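Side-chain contacts in VirX1 (Cyanophage Syn10, PDB 6QGM), which iodinates diverse substrates as a viral halogenase and is probably flavin-dependent, like the tryptophan halogenases to whose family it belongs: residues B[93-98]-B[462-467]; B[112-117]-B[123-128]; B[130-133]-B[137-140]; B[151-156]-B[509-514]. One frame throughout, in Å; residues are numbered along the deposited sequence.

Interaction 1: residues B[93-98]-B[462-467]; sequences EYPFGP and ISFIIA
Glu-93 meets Phe-464 through its backbone: the carbonyl O lies 3.9 Å from Phe-464 CB, while its carboxylate turns from the helix to a salt bridge with Arg-80 and a hydrogen bond with Ser-78. Tyr-94 follows and carries most of the contact from the strand. With CG anti to the backbone N (chi1 -177°), its ring is swung round to the helix, and CD1 and CE1 each come to 3.4 Å from Phe-464 CD2. The two side chains run nearly perpendicular to each other. Their ring planes are inclined at 33° with centroids 5.2 Å apart, an oblique pairing. Pro-95 closes the other part of the same phenyl ring, bringing CD to 3.7 Å from Phe-464 CE1. Phe-464 is thus gripped between neighbouring residues of one strand: Tyr-94 bears on its CD2 side, Pro-95 on its CD1 and CE1 side. No hydrogen bond crosses; apart from the Glu-93 carbonyl O, the contact is between apolar surfaces. The same phenylalanine also forms an edge-to-face pair with Phe-130, and Phe-402 of helix 382-408 touches Tyr-94. The short strand and helix axes pass 8.0 Å apart in nearly antiparallel directions, at 165°. This is a helix packed through one phenylalanine against an edge strand: 91-95 is an outermost strand of the seven-stranded mixed sheet within this chain, and the contact fastens helix 462-468 to that sheet in the tryptophan-halogenase fold.

Interaction 2: residues B[112-117]-B[123-128]; sequences NTWGKL and EDFPPE
Phe-125 lays one face of its ring against Leu-117, whose CB stands 3.8 Å from the ring centroid and just 7° off the normal. It is a clear CH-pi contact, centred on the ring. Leu-117 adds its CD1 branch, 3.7 Å from Phe-125 CE1, so that backbone-proximal and distal parts of the leucine bear on the same phenyl group. Trp-114, one turn earlier on the helix, meets the edge of that ring instead: its NE1 is 3.9 Å from Phe-125 CD1 and lies near the phenyl plane. The five-membered ring and the phenyl ring are inclined at 73°, an oblique meeting. A chi1 of 177° carries the indole away from its own backbone N and over towards 126-127, where CZ2 reaches Pro-126 O at 3.6 Å, an in-plane approach at the indole edge, and also nears Pro-127 CA at 4.0 Å. The indole N-H is spent on Thr-129 OG1, which also hydrogen-bonds Pro-126 O; Thr-129 thus bridges the indole N-H and the Pro-126 carbonyl, holding the tryptophan against this loop. Helix 113-120 is in this way folded back on the loop that leads to helix 129-134, whose Phe-130 pairs edge-to-face with Trp-114. From the side of helix 494-512, Trp-501 meets Phe-125 and Tyr-494 touches Leu-117, completing an aromatic junction between three helices.

Interaction 3: residues B[130-133]-B[137-140]; sequences FARF and NTYL
Arg-132, Thr-138 and Tyr-139 account for most of the buried surface, and all three touch across the short turn between their helices. Thr-138 is the wedge. Its methyl CG2 points into the step between Ala-131 and Arg-132, 3.8 Å from Arg-132 N and 3.9 Å from Ala-131 CB. Its hydroxyl OG1 sits 3.2 Å from Ala-131 O, but this approach is not a hydrogen bond; the hydroxyl is bonded to Asn-135 O, in the turn joining the helices. The threonine therefore uses its polar branch to hold the turn and its apolar branch to fill the helix surface. Arg-132 crosses it at about a right angle, with the aliphatic CG 3.9 Å from Thr-138 CG2. Beyond that the chain bends at chi2 (-137°), and the guanidinium NE reaches Glu-142 OE1 in a salt bridge, so the charged end is tied to helix 137-143 as well as the aliphatic stem. Tyr-139 touches with the phenol end of its ring: OH lies 3.6 Å from Arg-132 O and 4.1 Å from Arg-132 CB, packing distances only. Both Arg-132 and Tyr-139 also touch Trp-501 of helix 494-512, and Arg-132 meets Tyr-505 one turn further on. Helices 129-134 and 137-143, joined by a tight connection, are thus two short consecutive helices laid against helix 494-512, while Ala-131 faces helix 462-468 through Phe-464.

Interaction 4: residues B[151-156]-B[509-514]; sequences DNKIPN and VEYVKT
The loop 151-156 runs beside the C-terminal part of helix 494-512 without backbone contact, the CA atoms of Lys-153 and Tyr-511 lying 8.8 Å apart and those of Ile-154 and Val-512 8.5 Å. Side chains bridge the difference. Tyr-511 reaches out from the helix, its chi1 of 169° directing the ring at the loop, and sets its phenol end against the stem of Lys-153, where Tyr-511 OH is 3.6 Å from Lys-153 CD and 3.7 Å from CB. The extended lysine crosses the tyrosine at about a right angle, giving its methylenes to the contact while its amino end leads away. Ile-154 works from the next position: its CD1 lies 3.6 Å from Val-512 CG2 and 4.2 Å from Tyr-511 CE2, the latter approach being at the edge of the ring, near its plane. One methyl thus serves two consecutive helix residues. No polar bond crosses. On the helix side, Tyr-511 O takes two bonds from Thr-514, one from N and one from OG1 (2.7 Å, in the carbonyl plane). Val-512 also touches His-143. Lys-153 is the last residue of an inverse gamma turn centred on Asn-152. The contact, buried at Ile-154 and Val-512 and exposed at the lysine, is that of a connecting loop packed by side chains alone on the C-terminal part of helix 494-512, beside helix 137-143.

The four contacts form a connected cluster on one side of the chain's centre. Interactions 1 and 3 are closest, their centres 9 Å apart: Phe-96 O lies 3.0 Å from Asn-137 ND2, a probable hydrogen bond, and Pro-95 packs on Thr-138. Helix 129-134 joins interaction 3 to interaction 2, with Leu-117 CD1 3.5 Å from Phe-133 CE1. Interaction 4 extends the cluster through Tyr-139 O, 3.7 Å from Val-512 CG1, yet stays about 11 Å from interaction 2 at the nearest atoms. Interactions 2 and 3 are sequence-local, whereas 1 and 4 bring distant stretches together. The structure is the apo form, so the position of the contacts relative to the active site is not defined here.

Interaction 1: residues B[93-98]-B[462-467]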
# COMPACT_ATOMS: atom_id res chain seq x y z
N GLU B 93 9.16 2.87 -30.31
CA GLU B 93 9.46 4.17 -29.68
C GLU B 93 8.90 4.18 -28.26
O GLU B 93 7.89 3.48 -27.99
CB GLU B 93 8.88 5.31 -30.51
CG GLU B 93 9.17 5.19 -32.00
CD GLU B 93 10.43 5.87 -32.53
OE1 GLU B 93 11.07 6.65 -31.77
OE2 GLU B 93 10.76 5.62 -33.72
N TYR B 94 9.58 4.91 -27.38
CA TYR B 94 9.03 5.54 -26.16
C TYR B 94 9.05 7.04 -26.42
O TYR B 94 10.05 7.70 -26.15
CB TYR B 94 9.84 5.14 -24.92
CG TYR B 94 9.33 5.68 -23.61
CD1 TYR B 94 8.02 6.11 -23.49
CD2 TYR B 94 10.14 5.75 -22.49
CE1 TYR B 94 7.52 6.58 -22.29
CE2 TYR B 94 9.66 6.22 -21.28
CZ TYR B 94 8.34 6.65 -21.18
OH TYR B 94 7.83 7.11 -20.01
N PRO B 95 7.96 7.61 -27.00
CA PRO B 95 7.88 9.04 -27.29
C PRO B 95 7.57 9.82 -26.01
O PRO B 95 6.98 9.24 -25.14
CB PRO B 95 6.72 9.12 -28.27
CG PRO B 95 5.81 8.02 -27.81
CD PRO B 95 6.73 6.90 -27.40
N PHE B 96 7.95 11.10 -25.92
CA PHE B 96 7.66 11.98 -24.76
C PHE B 96 6.19 12.41 -24.79
O PHE B 96 5.62 12.67 -25.87
CB PHE B 96 8.59 13.18 -24.74
CG PHE B 96 9.98 12.86 -24.26
CD1 PHE B 96 10.18 12.42 -22.96
CD2 PHE B 96 11.07 13.01 -25.09
CE1 PHE B 96 11.46 12.12 -22.50
CE2 PHE B 96 12.36 12.71 -24.63
CZ PHE B 96 12.55 12.25 -23.34
N GLY B 97 5.58 12.45 -23.62
CA GLY B 97 4.16 12.77 -23.45
C GLY B 97 3.77 12.73 -21.98
O GLY B 97 4.14 11.81 -21.26
N PRO B 98 2.91 13.66 -21.53
CA PRO B 98 2.51 13.67 -20.12
C PRO B 98 1.64 12.43 -19.85
O PRO B 98 1.85 11.78 -18.84
CB PRO B 98 1.71 14.97 -20.00
CG PRO B 98 1.11 15.17 -21.40
CD PRO B 98 2.14 14.60 -22.37
N ILE B 462 6.24 1.79 -18.90
CA ILE B 462 6.25 0.31 -19.01
C ILE B 462 5.40 -0.09 -20.23
O ILE B 462 5.82 -1.02 -20.96
CB ILE B 462 5.76 -0.35 -17.71
CG1 ILE B 462 6.86 -0.30 -16.64
CG2 ILE B 462 5.29 -1.78 -17.96
CD1 ILE B 462 6.36 -0.53 -15.23
N SER B 463 4.26 0.56 -20.43
CA SER B 463 3.30 0.21 -21.50
C SER B 463 4.02 0.24 -22.87
O SER B 463 3.84 -0.72 -23.63
CB SER B 463 2.09 1.09 -21.47
OG SER B 463 1.23 0.69 -20.42
N PHE B 464 4.84 1.26 -23.14
CA PHE B 464 5.52 1.40 -24.45
C PHE B 464 6.55 0.28 -24.65
O PHE B 464 6.73 -0.20 -25.77
CB PHE B 464 6.20 2.76 -24.57
CG PHE B 464 5.25 3.93 -24.64
CD1 PHE B 464 4.65 4.29 -25.83
CD2 PHE B 464 4.95 4.64 -23.49
CE1 PHE B 464 3.77 5.36 -25.88
CE2 PHE B 464 4.06 5.70 -23.54
CZ PHE B 464 3.46 6.05 -24.73
N ILE B 465 7.21 -0.12 -23.57
CA ILE B 465 8.33 -1.12 -23.58
C ILE B 465 7.76 -2.53 -23.80
O ILE B 465 8.23 -3.20 -24.74
CB ILE B 465 9.15 -1.02 -22.28
CG1 ILE B 465 9.73 0.39 -22.08
CG2 ILE B 465 10.24 -2.07 -22.25
CD1 ILE B 465 10.45 0.95 -23.28
N ILE B 466 6.79 -2.97 -22.99
CA ILE B 466 6.19 -4.34 -23.13
C ILE B 466 5.34 -4.43 -24.41
O ILE B 466 5.31 -5.53 -25.01
CB ILE B 466 5.42 -4.77 -21.86
CG1 ILE B 466 4.19 -3.91 -21.58
CG2 ILE B 466 6.36 -4.82 -20.66
CD1 ILE B 466 3.40 -4.35 -20.38
N ALA B 467 4.71 -3.33 -24.84
CA ALA B 467 4.03 -3.23 -26.16
C ALA B 467 5.03 -3.52 -27.28
O ALA B 467 4.73 -4.39 -28.14
CB ALA B 467 3.39 -1.88 -26.35

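Interaction 2: residues B[112-117]-B[123-128]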
# COMPACT_ATOMS: atom_id res chain seq x y z
N ASN B 112 -6.70 -0.73 -22.89
CA ASN B 112 -6.70 -2.12 -23.44
C ASN B 112 -7.21 -2.14 -24.89
O ASN B 112 -7.19 -3.24 -25.50
CB ASN B 112 -7.51 -3.08 -22.56
CG ASN B 112 -7.01 -3.12 -21.12
OD1 ASN B 112 -5.84 -2.87 -20.85
ND2 ASN B 112 -7.87 -3.42 -20.17
N THR B 113 -7.65 -1.00 -25.43
CA THR B 113 -8.21 -0.88 -26.80
C THR B 113 -7.13 -1.33 -27.80
O THR B 113 -7.44 -2.21 -28.64
CB THR B 113 -8.73 0.53 -27.10
OG1 THR B 113 -9.79 0.86 -26.19
CG2 THR B 113 -9.25 0.71 -28.51
N TRP B 114 -5.92 -0.78 -27.73
CA TRP B 114 -4.87 -1.10 -28.73
C TRP B 114 -4.64 -2.61 -28.81
O TRP B 114 -4.56 -3.15 -29.93
CB TRP B 114 -3.56 -0.36 -28.47
CG TRP B 114 -2.55 -0.79 -29.49
CD1 TRP B 114 -2.45 -0.37 -30.79
CD2 TRP B 114 -1.61 -1.85 -29.34
NE1 TRP B 114 -1.47 -1.07 -31.43
CE2 TRP B 114 -0.94 -1.99 -30.57
CE3 TRP B 114 -1.27 -2.69 -28.28
CZ2 TRP B 114 0.09 -2.91 -30.75
CZ3 TRP B 114 -0.27 -3.62 -28.46
CH2 TRP B 114 0.40 -3.72 -29.68
N GLY B 115 -4.50 -3.27 -27.65
CA GLY B 115 -4.30 -4.72 -27.54
C GLY B 115 -5.40 -5.52 -28.23
O GLY B 115 -5.06 -6.49 -28.92
N LYS B 116 -6.68 -5.15 -28.06
CA LYS B 116 -7.81 -5.84 -28.74
C LYS B 116 -7.67 -5.67 -30.26
O LYS B 116 -7.85 -6.68 -30.97
CB LYS B 116 -9.16 -5.35 -28.21
CG LYS B 116 -9.43 -5.73 -26.76
CD LYS B 116 -10.81 -5.39 -26.25
CE LYS B 116 -11.92 -6.14 -26.95
NZ LYS B 116 -13.10 -6.32 -26.07
N LEU B 117 -7.33 -4.46 -30.72
CA LEU B 117 -7.06 -4.18 -32.16
C LEU B 117 -5.96 -5.11 -32.68
O LEU B 117 -6.14 -5.71 -33.77
CB LEU B 117 -6.66 -2.71 -32.35
CG LEU B 117 -7.80 -1.69 -32.24
CD1 LEU B 117 -7.28 -0.26 -32.32
CD2 LEU B 117 -8.81 -1.93 -33.33
N GLU B 123 -2.23 -7.77 -38.84
CA GLU B 123 -1.51 -7.18 -40.00
C GLU B 123 -1.58 -5.65 -39.93
O GLU B 123 -0.62 -5.03 -40.38
CB GLU B 123 -2.08 -7.69 -41.32
CG GLU B 123 -1.97 -9.20 -41.50
CD GLU B 123 -0.59 -9.79 -41.22
OE1 GLU B 123 0.43 -9.14 -41.57
OE2 GLU B 123 -0.53 -10.90 -40.62
N ASP B 124 -2.62 -5.07 -39.34
CA ASP B 124 -2.82 -3.60 -39.27
C ASP B 124 -2.22 -3.00 -38.00
O ASP B 124 -2.03 -1.77 -37.97
CB ASP B 124 -4.30 -3.24 -39.36
CG ASP B 124 -4.92 -3.61 -40.70
OD1 ASP B 124 -4.18 -3.55 -41.71
OD2 ASP B 124 -6.12 -3.94 -40.70
N PHE B 125 -1.94 -3.81 -36.97
CA PHE B 125 -1.53 -3.32 -35.63
C PHE B 125 -0.35 -4.11 -35.08
O PHE B 125 -0.42 -4.69 -34.00
CB PHE B 125 -2.74 -3.34 -34.69
CG PHE B 125 -3.79 -2.32 -35.05
CD1 PHE B 125 -3.69 -1.02 -34.59
CD2 PHE B 125 -4.86 -2.67 -35.85
CE1 PHE B 125 -4.64 -0.08 -34.96
CE2 PHE B 125 -5.82 -1.73 -36.20
CZ PHE B 125 -5.71 -0.44 -35.75
N PRO B 126 0.80 -4.12 -35.78
CA PRO B 126 2.03 -4.67 -35.21
C PRO B 126 2.47 -3.86 -34.00
O PRO B 126 1.98 -2.75 -33.79
CB PRO B 126 3.05 -4.54 -36.36
CG PRO B 126 2.52 -3.40 -37.19
CD PRO B 126 1.01 -3.57 -37.13
N PRO B 127 3.41 -4.39 -33.17
CA PRO B 127 3.84 -3.71 -31.94
C PRO B 127 4.20 -2.21 -32.08
O PRO B 127 3.92 -1.46 -31.15
CB PRO B 127 5.07 -4.53 -31.53
CG PRO B 127 4.80 -5.93 -32.07
CD PRO B 127 4.05 -5.70 -33.36
N GLU B 128 4.76 -1.79 -33.22
CA GLU B 128 5.19 -0.38 -33.42
C GLU B 128 3.98 0.55 -33.49
O GLU B 128 4.20 1.77 -33.48
CB GLU B 128 6.05 -0.22 -34.68
CG GLU B 128 5.39 -0.65 -35.97
CD GLU B 128 5.67 -2.10 -36.38
OE1 GLU B 128 5.99 -2.93 -35.47
OE2 GLU B 128 5.56 -2.42 -37.61

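Interaction 3: residues B[130-133]-B[137-140]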
# COMPACT_ATOMS: atom_id res chain seq x y z
N PHE B 130 1.35 0.68 -31.26
CA PHE B 130 0.87 1.11 -29.92
C PHE B 130 1.22 2.59 -29.72
O PHE B 130 0.32 3.39 -29.34
CB PHE B 130 1.44 0.28 -28.77
CG PHE B 130 1.07 0.85 -27.42
CD1 PHE B 130 -0.21 0.71 -26.91
CD2 PHE B 130 2.00 1.59 -26.68
CE1 PHE B 130 -0.54 1.26 -25.68
CE2 PHE B 130 1.67 2.12 -25.45
CZ PHE B 130 0.40 1.96 -24.95
N ALA B 131 2.49 2.96 -29.96
CA ALA B 131 2.99 4.33 -29.70
C ALA B 131 2.20 5.32 -30.58
O ALA B 131 1.75 6.36 -30.06
CB ALA B 131 4.48 4.39 -29.96
N ARG B 132 2.04 5.00 -31.87
CA ARG B 132 1.28 5.81 -32.85
C ARG B 132 -0.14 5.99 -32.35
O ARG B 132 -0.69 7.07 -32.52
CB ARG B 132 1.24 5.13 -34.21
CG ARG B 132 2.58 4.63 -34.70
CD ARG B 132 2.76 4.95 -36.16
NE ARG B 132 3.91 4.23 -36.68
CZ ARG B 132 3.86 3.11 -37.38
NH1 ARG B 132 2.70 2.56 -37.69
NH2 ARG B 132 4.99 2.57 -37.80
N PHE B 133 -0.71 4.93 -31.77
CA PHE B 133 -2.14 4.86 -31.39
C PHE B 133 -2.37 5.64 -30.09
O PHE B 133 -3.53 5.89 -29.80
CB PHE B 133 -2.59 3.41 -31.25
CG PHE B 133 -4.07 3.22 -31.01
CD1 PHE B 133 -4.97 3.22 -32.06
CD2 PHE B 133 -4.56 3.05 -29.73
CE1 PHE B 133 -6.33 3.06 -31.83
CE2 PHE B 133 -5.92 2.87 -29.51
CZ PHE B 133 -6.81 2.88 -30.56
N ASN B 137 3.36 12.52 -30.83
CA ASN B 137 4.79 12.89 -30.79
C ASN B 137 5.54 11.83 -31.60
O ASN B 137 6.48 12.19 -32.30
CB ASN B 137 5.29 13.06 -29.35
CG ASN B 137 6.51 13.95 -29.24
OD1 ASN B 137 6.99 14.48 -30.24
ND2 ASN B 137 7.01 14.12 -28.03
N THR B 138 5.09 10.58 -31.52
CA THR B 138 5.59 9.40 -32.29
C THR B 138 5.80 9.75 -33.77
O THR B 138 6.84 9.35 -34.32
CB THR B 138 4.61 8.22 -32.18
OG1 THR B 138 4.32 8.05 -30.79
CG2 THR B 138 5.14 6.94 -32.79
N TYR B 139 4.86 10.46 -34.39
CA TYR B 139 4.90 10.82 -35.84
C TYR B 139 6.06 11.78 -36.13
O TYR B 139 6.71 11.62 -37.18
CB TYR B 139 3.59 11.46 -36.28
CG TYR B 139 2.38 10.56 -36.18
CD1 TYR B 139 2.17 9.57 -37.12
CD2 TYR B 139 1.45 10.72 -35.18
CE1 TYR B 139 1.07 8.73 -37.03
CE2 TYR B 139 0.33 9.91 -35.10
CZ TYR B 139 0.14 8.91 -36.03
OH TYR B 139 -0.96 8.09 -35.97
N LEU B 140 6.28 12.78 -35.26
CA LEU B 140 7.40 13.75 -35.38
C LEU B 140 8.71 12.95 -35.35
O LEU B 140 9.56 13.13 -36.26
CB LEU B 140 7.36 14.75 -34.22
CG LEU B 140 6.12 15.64 -34.15
CD1 LEU B 140 6.18 16.60 -32.95
CD2 LEU B 140 5.91 16.40 -35.46

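Interaction 4: residues B[151-156]-B[509-514]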
# COMPACT_ATOMS: atom_id res chain seq x y z
N ASP B 151 -1.36 26.01 -33.42
CA ASP B 151 -2.65 25.32 -33.65
C ASP B 151 -2.42 23.84 -33.33
O ASP B 151 -1.46 23.29 -33.92
CB ASP B 151 -3.13 25.52 -35.09
CG ASP B 151 -3.38 26.98 -35.46
OD1 ASP B 151 -3.39 27.85 -34.55
OD2 ASP B 151 -3.60 27.25 -36.67
N ASN B 152 -3.22 23.25 -32.44
CA ASN B 152 -2.96 21.92 -31.81
C ASN B 152 -3.19 20.81 -32.84
O ASN B 152 -3.93 19.86 -32.53
CB ASN B 152 -3.88 21.67 -30.60
CG ASN B 152 -3.45 22.41 -29.35
OD1 ASN B 152 -4.21 23.23 -28.83
ND2 ASN B 152 -2.27 22.09 -28.84
N LYS B 153 -2.54 20.91 -34.01
CA LYS B 153 -2.75 19.99 -35.18
C LYS B 153 -2.01 18.67 -34.94
O LYS B 153 -2.32 17.70 -35.65
CB LYS B 153 -2.33 20.65 -36.49
CG LYS B 153 -3.37 21.57 -37.10
CD LYS B 153 -2.99 22.24 -38.39
CE LYS B 153 -3.79 23.51 -38.61
NZ LYS B 153 -3.83 23.90 -40.03
N ILE B 154 -1.08 18.63 -33.98
CA ILE B 154 -0.50 17.36 -33.44
C ILE B 154 -1.15 17.14 -32.06
O ILE B 154 -0.88 17.88 -31.12
CB ILE B 154 1.04 17.42 -33.41
CG1 ILE B 154 1.60 17.61 -34.82
CG2 ILE B 154 1.63 16.20 -32.71
CD1 ILE B 154 1.56 16.37 -35.71
N PRO B 155 -2.08 16.17 -31.92
CA PRO B 155 -2.86 16.02 -30.69
C PRO B 155 -2.01 15.74 -29.45
O PRO B 155 -1.14 14.89 -29.54
CB PRO B 155 -3.75 14.81 -30.96
CG PRO B 155 -3.82 14.70 -32.47
CD PRO B 155 -2.48 15.20 -32.95
N ASN B 156 -2.26 16.46 -28.36
CA ASN B 156 -1.74 16.15 -27.00
C ASN B 156 -0.21 16.26 -26.96
O ASN B 156 0.41 15.58 -26.14
CB ASN B 156 -2.21 14.76 -26.53
CG ASN B 156 -3.49 14.83 -25.71
OD1 ASN B 156 -4.45 14.10 -25.96
ND2 ASN B 156 -3.52 15.74 -24.75
N VAL B 509 0.28 11.18 -41.26
CA VAL B 509 1.62 11.03 -41.90
C VAL B 509 1.73 12.09 -43.00
O VAL B 509 2.80 12.74 -43.07
CB VAL B 509 1.87 9.61 -42.43
CG1 VAL B 509 1.85 8.62 -41.28
CG2 VAL B 509 0.91 9.14 -43.49
N GLU B 510 0.66 12.27 -43.78
CA GLU B 510 0.61 13.26 -44.89
C GLU B 510 0.81 14.67 -44.32
O GLU B 510 1.58 15.43 -44.93
CB GLU B 510 -0.69 13.15 -45.69
CG GLU B 510 -0.60 13.87 -47.02
CD GLU B 510 -1.90 14.12 -47.76
OE1 GLU B 510 -2.99 13.71 -47.28
OE2 GLU B 510 -1.82 14.75 -48.83
N TYR B 511 0.17 15.01 -43.21
CA TYR B 511 0.25 16.36 -42.59
C TYR B 511 1.67 16.58 -42.04
O TYR B 511 2.25 17.67 -42.25
CB TYR B 511 -0.77 16.59 -41.46
CG TYR B 511 -0.48 17.85 -40.69
CD1 TYR B 511 -0.61 19.09 -41.29
CD2 TYR B 511 0.01 17.81 -39.39
CE1 TYR B 511 -0.31 20.26 -40.62
CE2 TYR B 511 0.32 18.97 -38.71
CZ TYR B 511 0.18 20.20 -39.33
OH TYR B 511 0.52 21.34 -38.67
N VAL B 512 2.19 15.57 -41.35
CA VAL B 512 3.52 15.61 -40.67
C VAL B 512 4.61 15.80 -41.73
O VAL B 512 5.60 16.50 -41.42
CB VAL B 512 3.73 14.37 -39.79
CG1 VAL B 512 5.20 14.02 -39.58
CG2 VAL B 512 3.02 14.55 -38.44
N LYS B 513 4.40 15.31 -42.95
CA LYS B 513 5.35 15.45 -44.08
C LYS B 513 5.38 16.89 -44.62
O LYS B 513 6.35 17.22 -45.31
CB LYS B 513 5.02 14.42 -45.16
CG LYS B 513 5.44 13.02 -44.75
CD LYS B 513 5.11 11.94 -45.72
CE LYS B 513 5.89 10.68 -45.42
NZ LYS B 513 5.78 9.69 -46.52
N THR B 514 4.38 17.72 -44.32
CA THR B 514 4.37 19.17 -44.70
C THR B 514 5.15 19.99 -43.66
O THR B 514 5.43 21.16 -43.93
CB THR B 514 2.94 19.70 -44.88
OG1 THR B 514 2.35 19.97 -43.61
CG2 THR B 514 2.07 18.77 -45.70